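Putative dehydrogenase (Pseudomonas fluorescens, PDB 6UUG) is the oxygenase component MsuC of a two-component flavin-dependent system, a methanesulfinate monooxygenase that serves bacterial sulfur assimilation. Local coordinates at residues 59-64 with 103-108; 363-368 with 374-379; 342-347 with 396-401. All blocks are in the same frame, centred on the assembly; numbering follows the deposited sequence.

Interaction 1 (59-64 with 103-108)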
loop_
_atom_site.group_PDB
_atom_site.type_symbol
_atom_site.label_atom_id
_atom_site.label_comp_id
_atom_site.label_asym_id
_atom_site.label_seq_id
_atom_site.Cartn_x
_atom_site.Cartn_y
_atom_site.Cartn_z
ATOM N N ALA A 59 -14.516 -15.800 -36.011
ATOM C CA ALA A 59 -15.962 -15.630 -35.912
ATOM C C ALA A 59 -16.325 -14.300 -35.253
ATOM O O ALA A 59 -17.279 -13.624 -35.667
ATOM C CB ALA A 59 -16.568 -16.800 -35.134
ATOM N N GLU A 60 -15.573 -13.906 -34.223
ATOM C CA GLU A 60 -15.851 -12.645 -33.542
ATOM C C GLU A 60 -15.468 -11.451 -34.411
ATOM O O GLU A 60 -16.163 -10.430 -34.411
ATOM C CB GLU A 60 -15.113 -12.602 -32.199
ATOM C CG GLU A 60 -15.630 -13.592 -31.155
ATOM C CD GLU A 60 -15.391 -15.059 -31.523
ATOM O OE1 GLU A 60 -14.355 -15.367 -32.158
ATOM O OE2 GLU A 60 -16.253 -15.904 -31.183
ATOM N N ARG A 61 -14.368 -11.563 -35.155
ATOM C CA ARG A 61 -13.974 -10.483 -36.051
ATOM C C ARG A 61 -14.991 -10.307 -37.172
ATOM O O ARG A 61 -15.306 -9.176 -37.559
ATOM C CB ARG A 61 -12.576 -10.749 -36.613
ATOM C CG ARG A 61 -11.464 -10.734 -35.548
ATOM C CD ARG A 61 -10.119 -11.189 -36.107
ATOM N NE ARG A 61 -9.663 -10.302 -37.166
ATOM C CZ ARG A 61 -8.911 -9.223 -36.975
ATOM N NH1 ARG A 61 -8.502 -8.887 -35.748
ATOM N NH2 ARG A 61 -8.567 -8.473 -38.012
ATOM N N ASP A 62 -15.537 -11.414 -37.696
ATOM C CA ASP A 62 -16.590 -11.291 -38.705
ATOM C C ASP A 62 -17.852 -10.670 -38.113
ATOM O O ASP A 62 -18.547 -9.901 -38.787
ATOM C CB ASP A 62 -16.908 -12.660 -39.319
ATOM C CG ASP A 62 -15.833 -13.139 -40.288
ATOM O OD1 ASP A 62 -15.016 -12.311 -40.755
ATOM O OD2 ASP A 62 -15.812 -14.354 -40.580
ATOM N N ALA A 63 -18.165 -10.993 -36.856
ATOM C CA ALA A 63 -19.304 -10.365 -36.194
ATOM C C ALA A 63 -19.118 -8.855 -36.085
ATOM O O ALA A 63 -20.087 -8.097 -36.193
ATOM C CB ALA A 63 -19.516 -10.983 -34.813
ATOM N N LEU A 64 -17.883 -8.401 -35.857
ATOM C CA LEU A 64 -17.595 -6.968 -35.904
ATOM C C LEU A 64 -17.801 -6.406 -37.307
ATOM O O LEU A 64 -18.379 -5.324 -37.469
ATOM C CB LEU A 64 -16.165 -6.701 -35.420
ATOM C CG LEU A 64 -15.925 -6.909 -33.921
ATOM C CD1 LEU A 64 -14.438 -6.732 -33.604
ATOM C CD2 LEU A 64 -16.745 -5.932 -33.118
ATOM N N ALA A 103 -11.298 -6.218 -27.648
ATOM C CA ALA A 103 -11.252 -4.780 -27.404
ATOM C C ALA A 103 -9.987 -4.173 -27.991
ATOM O O ALA A 103 -10.022 -3.078 -28.565
ATOM C CB ALA A 103 -11.338 -4.492 -25.906
ATOM N N HIS A 104 -8.863 -4.884 -27.864
ATOM C CA HIS A 104 -7.572 -4.394 -28.348
ATOM C C HIS A 104 -7.548 -4.252 -29.864
ATOM O O HIS A 104 -7.143 -3.213 -30.391
ATOM C CB HIS A 104 -6.479 -5.353 -27.877
ATOM C CG HIS A 104 -5.078 -4.853 -28.062
ATOM N ND1 HIS A 104 -4.044 -5.276 -27.255
ATOM C CD2 HIS A 104 -4.529 -3.999 -28.958
ATOM C CE1 HIS A 104 -2.919 -4.701 -27.643
ATOM N NE2 HIS A 104 -3.184 -3.924 -28.676
ATOM N N VAL A 105 -7.943 -5.300 -30.589
ATOM C CA VAL A 105 -7.872 -5.196 -32.043
ATOM C C VAL A 105 -8.918 -4.227 -32.564
ATOM O O VAL A 105 -8.685 -3.565 -33.574
ATOM C CB VAL A 105 -8.007 -6.575 -32.711
ATOM C CG1 VAL A 105 -6.750 -7.392 -32.432
ATOM C CG2 VAL A 105 -9.261 -7.280 -32.252
ATOM N N PHE A 106 -10.073 -4.123 -31.898
ATOM C CA PHE A 106 -11.074 -3.131 -32.300
ATOM C C PHE A 106 -10.553 -1.714 -32.078
ATOM O O PHE A 106 -10.624 -0.862 -32.977
ATOM C CB PHE A 106 -12.379 -3.363 -31.532
ATOM C CG PHE A 106 -13.467 -2.376 -31.865
ATOM C CD1 PHE A 106 -14.220 -2.526 -33.020
ATOM C CD2 PHE A 106 -13.735 -1.305 -31.027
ATOM C CE1 PHE A 106 -15.224 -1.628 -33.336
ATOM C CE2 PHE A 106 -14.744 -0.393 -31.340
ATOM C CZ PHE A 106 -15.491 -0.559 -32.499
ATOM N N GLY A 107 -10.018 -1.445 -30.886
ATOM C CA GLY A 107 -9.454 -0.133 -30.617
ATOM C C GLY A 107 -8.289 0.209 -31.527
ATOM O O GLY A 107 -8.177 1.343 -32.006
ATOM N N PHE A 108 -7.422 -0.769 -31.810
ATOM C CA PHE A 108 -6.299 -0.493 -32.699
ATOM C C PHE A 108 -6.757 -0.267 -34.138
ATOM O O PHE A 108 -6.155 0.536 -34.849
ATOM C CB PHE A 108 -5.273 -1.622 -32.621
ATOM C CG PHE A 108 -4.097 -1.290 -31.756
ATOM C CD1 PHE A 108 -4.271 -0.608 -30.568
ATOM C CD2 PHE A 108 -2.814 -1.659 -32.131
ATOM C CE1 PHE A 108 -3.182 -0.290 -29.763
ATOM C CE2 PHE A 108 -1.725 -1.349 -31.331
ATOM C CZ PHE A 108 -1.913 -0.666 -30.145
#

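Interaction 2 (363-368 with 374-379)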
loop_
_atom_site.group_PDB
_atom_site.type_symbol
_atom_site.label_atom_id
_atom_site.label_comp_id
_atom_site.label_asym_id
_atom_site.label_seq_id
_atom_site.Cartn_x
_atom_site.Cartn_y
_atom_site.Cartn_z
ATOM N N GLU A 363 -9.961 -12.726 -2.961
ATOM C CA GLU A 363 -10.245 -12.818 -1.525
ATOM C C GLU A 363 -11.737 -12.767 -1.204
ATOM O O GLU A 363 -12.123 -13.117 -0.084
ATOM C CB GLU A 363 -9.541 -11.707 -0.757
ATOM C CG GLU A 363 -8.031 -11.841 -0.743
ATOM C CD GLU A 363 -7.391 -10.988 0.335
ATOM O OE1 GLU A 363 -6.270 -10.494 0.102
ATOM O OE2 GLU A 363 -8.001 -10.820 1.418
ATOM N N VAL A 364 -12.577 -12.316 -2.128
ATOM C CA VAL A 364 -14.021 -12.336 -1.912
ATOM C C VAL A 364 -14.737 -13.360 -2.768
ATOM O O VAL A 364 -15.945 -13.563 -2.564
ATOM C CB VAL A 364 -14.664 -10.947 -2.120
ATOM C CG1 VAL A 364 -14.051 -9.923 -1.158
ATOM C CG2 VAL A 364 -14.547 -10.517 -3.563
ATOM N N THR A 365 -14.058 -14.004 -3.714
ATOM C CA THR A 365 -14.660 -15.119 -4.436
ATOM C C THR A 365 -14.271 -16.461 -3.820
ATOM O O THR A 365 -15.105 -17.367 -3.751
ATOM C CB THR A 365 -14.297 -15.072 -5.929
ATOM O OG1 THR A 365 -12.874 -15.147 -6.107
ATOM C CG2 THR A 365 -14.808 -13.795 -6.557
ATOM N N GLY A 366 -13.032 -16.614 -3.354
ATOM C CA GLY A 366 -12.678 -17.742 -2.502
ATOM C C GLY A 366 -11.986 -18.880 -3.235
ATOM O O GLY A 366 -11.716 -18.834 -4.440
ATOM N N ALA A 367 -11.737 -19.947 -2.464
ATOM C CA ALA A 367 -10.835 -21.011 -2.897
ATOM C C ALA A 367 -11.376 -21.798 -4.086
ATOM O O ALA A 367 -10.594 -22.344 -4.870
ATOM C CB ALA A 367 -10.546 -21.961 -1.732
ATOM N N ARG A 368 -12.696 -21.887 -4.237
ATOM C CA ARG A 368 -13.247 -22.634 -5.361
ATOM C C ARG A 368 -13.258 -21.835 -6.663
ATOM O O ARG A 368 -13.486 -22.417 -7.730
ATOM C CB ARG A 368 -14.660 -23.118 -5.006
ATOM C CG ARG A 368 -14.668 -24.278 -3.994
ATOM C CD ARG A 368 -15.962 -24.356 -3.182
ATOM N NE ARG A 368 -17.149 -24.508 -4.022
ATOM C CZ ARG A 368 -18.018 -23.532 -4.282
ATOM N NH1 ARG A 368 -17.843 -22.322 -3.763
ATOM N NH2 ARG A 368 -19.069 -23.769 -5.057
ATOM N N LEU A 374 -13.160 -21.756 -15.072
ATOM C CA LEU A 374 -13.627 -20.386 -14.934
ATOM C C LEU A 374 -12.635 -19.370 -15.481
ATOM O O LEU A 374 -13.062 -18.301 -15.940
ATOM C CB LEU A 374 -13.908 -20.076 -13.460
ATOM C CG LEU A 374 -14.902 -20.984 -12.736
ATOM C CD1 LEU A 374 -14.909 -20.684 -11.246
ATOM C CD2 LEU A 374 -16.287 -20.783 -13.324
ATOM N N ARG A 375 -11.336 -19.691 -15.452
ATOM C CA ARG A 375 -10.245 -18.791 -15.863
ATOM C C ARG A 375 -10.473 -17.365 -15.356
ATOM O O ARG A 375 -10.336 -16.378 -16.084
ATOM C CB ARG A 375 -10.061 -18.814 -17.382
ATOM C CG ARG A 375 -9.850 -20.226 -17.927
ATOM C CD ARG A 375 -9.718 -20.278 -19.431
ATOM N NE ARG A 375 -8.422 -19.781 -19.868
ATOM C CZ ARG A 375 -7.306 -20.501 -19.860
ATOM N NH1 ARG A 375 -7.326 -21.758 -19.431
ATOM N NH2 ARG A 375 -6.170 -19.956 -20.275
ATOM N N LEU A 376 -10.824 -17.266 -14.074
ATOM C CA LEU A 376 -11.063 -15.960 -13.470
ATOM C C LEU A 376 -9.790 -15.120 -13.406
ATOM O O LEU A 376 -9.876 -13.888 -13.317
ATOM C CB LEU A 376 -11.670 -16.151 -12.077
ATOM C CG LEU A 376 -12.189 -14.953 -11.294
ATOM C CD1 LEU A 376 -13.241 -14.167 -12.077
ATOM C CD2 LEU A 376 -12.750 -15.446 -9.970
ATOM N N ASP A 377 -8.616 -15.757 -13.491
ATOM C CA ASP A 377 -7.340 -15.053 -13.550
ATOM C C ASP A 377 -7.078 -14.393 -14.892
ATOM O O ASP A 377 -6.082 -13.672 -15.011
ATOM C CB ASP A 377 -6.186 -16.025 -13.252
ATOM C CG ASP A 377 -6.053 -17.115 -14.310
ATOM O OD1 ASP A 377 -7.098 -17.656 -14.724
ATOM O OD2 ASP A 377 -4.911 -17.431 -14.747
ATOM N N ARG A 378 -7.918 -14.629 -15.909
ATOM C CA ARG A 378 -7.642 -14.052 -17.225
ATOM C C ARG A 378 -7.651 -12.523 -17.184
ATOM O O ARG A 378 -6.857 -11.883 -17.885
ATOM C CB ARG A 378 -8.643 -14.585 -18.266
ATOM C CG ARG A 378 -10.069 -14.019 -18.194
ATOM C CD ARG A 378 -11.039 -14.819 -19.078
ATOM N NE ARG A 378 -12.384 -14.238 -19.068
ATOM C CZ ARG A 378 -13.237 -14.374 -18.058
ATOM N NH1 ARG A 378 -12.894 -15.079 -16.981
ATOM N NH2 ARG A 378 -14.438 -13.810 -18.113
ATOM N N HIS A 379 -8.506 -11.923 -16.353
ATOM C CA HIS A 379 -8.497 -10.467 -16.231
ATOM C C HIS A 379 -7.149 -9.984 -15.720
ATOM O O HIS A 379 -6.540 -9.089 -16.307
ATOM C CB HIS A 379 -9.608 -9.992 -15.294
ATOM C CG HIS A 379 -10.963 -10.536 -15.632
ATOM N ND1 HIS A 379 -11.653 -10.165 -16.766
ATOM C CD2 HIS A 379 -11.765 -11.403 -14.968
ATOM C CE1 HIS A 379 -12.817 -10.791 -16.793
ATOM N NE2 HIS A 379 -12.909 -11.552 -15.716
#

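Interaction 3 (342-347 with 396-401)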
loop_
_atom_site.group_PDB
_atom_site.type_symbol
_atom_site.label_atom_id
_atom_site.label_comp_id
_atom_site.label_asym_id
_atom_site.label_seq_id
_atom_site.Cartn_x
_atom_site.Cartn_y
_atom_site.Cartn_z
ATOM N N ALA A 342 -3.633 14.640 -18.631
ATOM C CA ALA A 342 -4.872 14.039 -18.140
ATOM C C ALA A 342 -4.961 12.559 -18.498
ATOM O O ALA A 342 -5.468 11.750 -17.708
ATOM C CB ALA A 342 -6.083 14.789 -18.712
ATOM N N ILE A 343 -4.516 12.189 -19.702
ATOM C CA ILE A 343 -4.546 10.785 -20.118
ATOM C C ILE A 343 -3.558 9.966 -19.294
ATOM O O ILE A 343 -3.860 8.850 -18.844
ATOM C CB ILE A 343 -4.238 10.659 -21.624
ATOM C CG1 ILE A 343 -5.391 11.221 -22.465
ATOM C CG2 ILE A 343 -3.979 9.190 -21.984
ATOM C CD1 ILE A 343 -4.981 11.512 -23.950
ATOM N N ALA A 344 -2.344 10.487 -19.120
ATOM C CA ALA A 344 -1.351 9.739 -18.346
ATOM C C ALA A 344 -1.804 9.552 -16.912
ATOM O O ALA A 344 -1.575 8.492 -16.320
ATOM C CB ALA A 344 0.004 10.449 -18.376
ATOM N N THR A 345 -2.468 10.566 -16.345
ATOM C CA THR A 345 -3.004 10.458 -14.990
ATOM C C THR A 345 -4.033 9.338 -14.911
ATOM O O THR A 345 -3.998 8.503 -13.995
ATOM C CB THR A 345 -3.632 11.802 -14.591
ATOM O OG1 THR A 345 -2.615 12.814 -14.549
ATOM C CG2 THR A 345 -4.296 11.718 -13.235
ATOM N N ALA A 346 -4.958 9.302 -15.877
ATOM C CA ALA A 346 -5.958 8.235 -15.929
ATOM C C ALA A 346 -5.318 6.867 -16.140
ATOM O O ALA A 346 -5.749 5.872 -15.539
ATOM C CB ALA A 346 -6.977 8.521 -17.041
ATOM N N LYS A 347 -4.293 6.792 -16.997
ATOM C CA LYS A 347 -3.650 5.513 -17.280
ATOM C C LYS A 347 -2.946 4.958 -16.051
ATOM O O LYS A 347 -3.019 3.747 -15.787
ATOM C CB LYS A 347 -2.660 5.670 -18.443
ATOM C CG LYS A 347 -2.220 4.303 -19.005
ATOM C CD LYS A 347 -1.437 4.406 -20.308
ATOM C CE LYS A 347 -0.872 3.031 -20.699
ATOM N NZ LYS A 347 0.580 3.105 -20.981
ATOM N N LEU A 396 5.086 8.069 -14.084
ATOM C CA LEU A 396 5.105 8.871 -12.868
ATOM C C LEU A 396 6.168 9.959 -12.951
ATOM O O LEU A 396 5.972 11.070 -12.448
ATOM C CB LEU A 396 5.343 7.965 -11.648
ATOM C CG LEU A 396 4.150 7.061 -11.304
ATOM C CD1 LEU A 396 4.529 6.014 -10.254
ATOM C CD2 LEU A 396 2.992 7.917 -10.813
ATOM N N HIS A 397 7.314 9.637 -13.559
ATOM C CA HIS A 397 8.361 10.632 -13.769
ATOM C C HIS A 397 7.825 11.821 -14.574
ATOM O O HIS A 397 7.990 12.983 -14.177
ATOM C CB HIS A 397 9.545 9.950 -14.468
ATOM C CG HIS A 397 10.767 10.812 -14.604
ATOM N ND1 HIS A 397 10.848 11.844 -15.519
ATOM C CD2 HIS A 397 11.976 10.755 -13.994
ATOM C CE1 HIS A 397 12.045 12.406 -15.439
ATOM N NE2 HIS A 397 12.748 11.766 -14.523
ATOM N N GLU A 398 7.143 11.537 -15.690
ATOM C CA GLU A 398 6.561 12.588 -16.534
ATOM C C GLU A 398 5.525 13.417 -15.772
ATOM O O GLU A 398 5.517 14.651 -15.843
ATOM C CB GLU A 398 5.934 11.937 -17.778
ATOM C CG GLU A 398 5.101 12.864 -18.653
ATOM C CD GLU A 398 4.095 12.112 -19.530
ATOM O OE1 GLU A 398 4.474 11.080 -20.127
ATOM O OE2 GLU A 398 2.918 12.562 -19.606
ATOM N N LEU A 399 4.625 12.748 -15.039
ATOM C CA LEU A 399 3.612 13.468 -14.279
ATOM C C LEU A 399 4.225 14.306 -13.163
ATOM O O LEU A 399 3.707 15.382 -12.841
ATOM C CB LEU A 399 2.586 12.478 -13.708
ATOM C CG LEU A 399 1.618 11.868 -14.737
ATOM C CD1 LEU A 399 0.706 10.801 -14.105
ATOM C CD2 LEU A 399 0.749 12.955 -15.395
ATOM N N GLY A 400 5.313 13.834 -12.557
ATOM C CA GLY A 400 5.974 14.640 -11.549
ATOM C C GLY A 400 6.618 15.862 -12.165
ATOM O O GLY A 400 6.648 16.928 -11.557
ATOM N N ASP A 401 7.131 15.720 -13.385
ATOM C CA ASP A 401 7.715 16.876 -14.055
ATOM C C ASP A 401 6.662 17.953 -14.270
ATOM O O ASP A 401 6.954 19.143 -14.153
ATOM C CB ASP A 401 8.345 16.451 -15.375
ATOM C CG ASP A 401 9.494 17.366 -15.816
ATOM O OD1 ASP A 401 10.111 18.049 -14.975
ATOM O OD2 ASP A 401 9.766 17.399 -17.032
#

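Interaction 1 (59-64 with 103-108)
The guanidinium of R61 meets V105 at an edge, near its own plane, while the ring of F106 receives L64 obliquely; F95 and H110 each meet this ring edge-to-face. Both pairs lie in the N-terminal helical domain of the acyl-CoA dehydrogenase fold, where helix 58-67 packs beside helix 100-119. The contact is thin, with 156 Å² buried in all, and no hydrogen bond crosses it. R61 suits its place because it has two characters: a long chain, bent at chi3 (62°), brings NH1 within 3.8 Å of V105 CB, and the charged end then finds a salt bridge from NE to D173 and a cation-pi contact with F138. The salt bridge is consistent with burying a charged arginine here, while the branched valine offers only carbon to NH1, its CB and both methyls all lying within 4.0 Å of that nitrogen. The arginine chain runs roughly perpendicular to the valine. One turn further along the helix, L64 does the apolar work: its CD2 methyl meets F106, and the side chain also touches F95 and L39 of helix 32-53. F106 has CG anti to the backbone N (chi1 179°), a torsion that carries its ring to the leucine, where CD1 lies 4.2 Å from L64 CD2.

Interaction 2 (363-368 with 374-379)
A helix end and a beta turn make this contact: T365 closes helix 362-365, and L376 sits inside the type I turn from R375 to R378 that leads into helix 378-386. The ends of the T365 and L376 side chains meet head on, with OG1 of the threonine 3.9 Å from CD2 of the leucine. That is van der Waals contact; the hydroxyl has its polar partner in S369, whose OG is hydrogen-bonded to T365 OG1, so a small polar residue can face a leucine in a buried place. L376 has CG anti to its backbone N (chi1 -172°), which sends CD2 to the threonine hydroxyl. A second, looser touch brings L374 CD1 to 4.2 Å from R368 O. Just after the helix G366 adopts a positive phi of 99°, a conformation that glycine takes up readily because it has no side chain. The whole belongs to the C-terminal helical domain of the acyl-CoA dehydrogenase fold, and helix 247-277 lies alongside, with Y274 touching T365 and E270 touching L376. In the turn R375 O accepts two bonds from opposite faces of its plane: the backbone N of R378, and R378 NH1 at 3.0 Å. The NH1 bond is fairly straight (158°), and the carbonyl oxygen lies in the guanidinium plane. R378 NH2 continues to a salt bridge with E270, which is also hydrogen-bonded to H379 NE2.

Interaction 3 (342-347 with 396-401)
L399 carries the tight part of this contact, lying against A344 and T345 of the opposing helix, whereas the partly exposed E398 beside it adds a margin where a single atom touches and far less surface is buried. Both methyls of the leucine are used. CD2 approaches T345 OG1 to 3.5 Å and A344 CB to 4.0 Å; CD1 lies 3.8 Å from T345 CA and 3.9 Å from A344 O, over the backbone of the helix. Its CG stands anti to the carbonyl carbon (chi1 -73°), an ordinary helical torsion that projects the branched end toward the other helix. The leucine and the threonine cross at about a right angle. Alanine suits position 344 because its small methyl lets the leucine come close to the backbone. Threonine suits its neighbour because OG1, beside the backbone N, hydrogen-bonds T341 O one turn earlier, which satisfies the buried hydroxyl within its own helix.

On the looser side, E398 has CG anti to its backbone N (chi1 171°) and an extended chain, which takes the carboxylate to the alanine, with OE2 3.8 Å from A344 CB. This is van der Waals contact alone. A glutamate fits such a margin, where its other oxygen, OE1, makes a weak, long ion pair with K395 and its chain touches P409 and S415 near the C terminus.

W304 and V305 of the third subunit pack on T345 and L399 respectively, so the tight part lies at a subunit interface. The local axes approach to 10.1 Å and run at 134°, nearer antiparallel than parallel. Helix 392-405 thereby rests on helix 333-360, as part of the C-terminal helical bundle through which acyl-CoA dehydrogenase-like subunits associate into tetramers.

In the fold
From the N terminus, interaction 1 comes first: it closes a loop of 38 residues, partly helical, and ties helix 58-67 to helix 100-119 within the N-terminal helical domain. The chain then passes through the beta strands and the long helices 247-277 and 294-327 before interaction 3 opens on helix 333-360. Before that loop closes at helix 392-405, interaction 2 opens and closes within it, joining the end of helix 362-365 and the loop after it to the turn before helix 378-386, across five intervening residues. Interaction 1 precedes both, and none cross. The three stand apart, with centres 26 to 31 Å from one another; interactions 1 and 3 lie on opposite sides of the chain's centre.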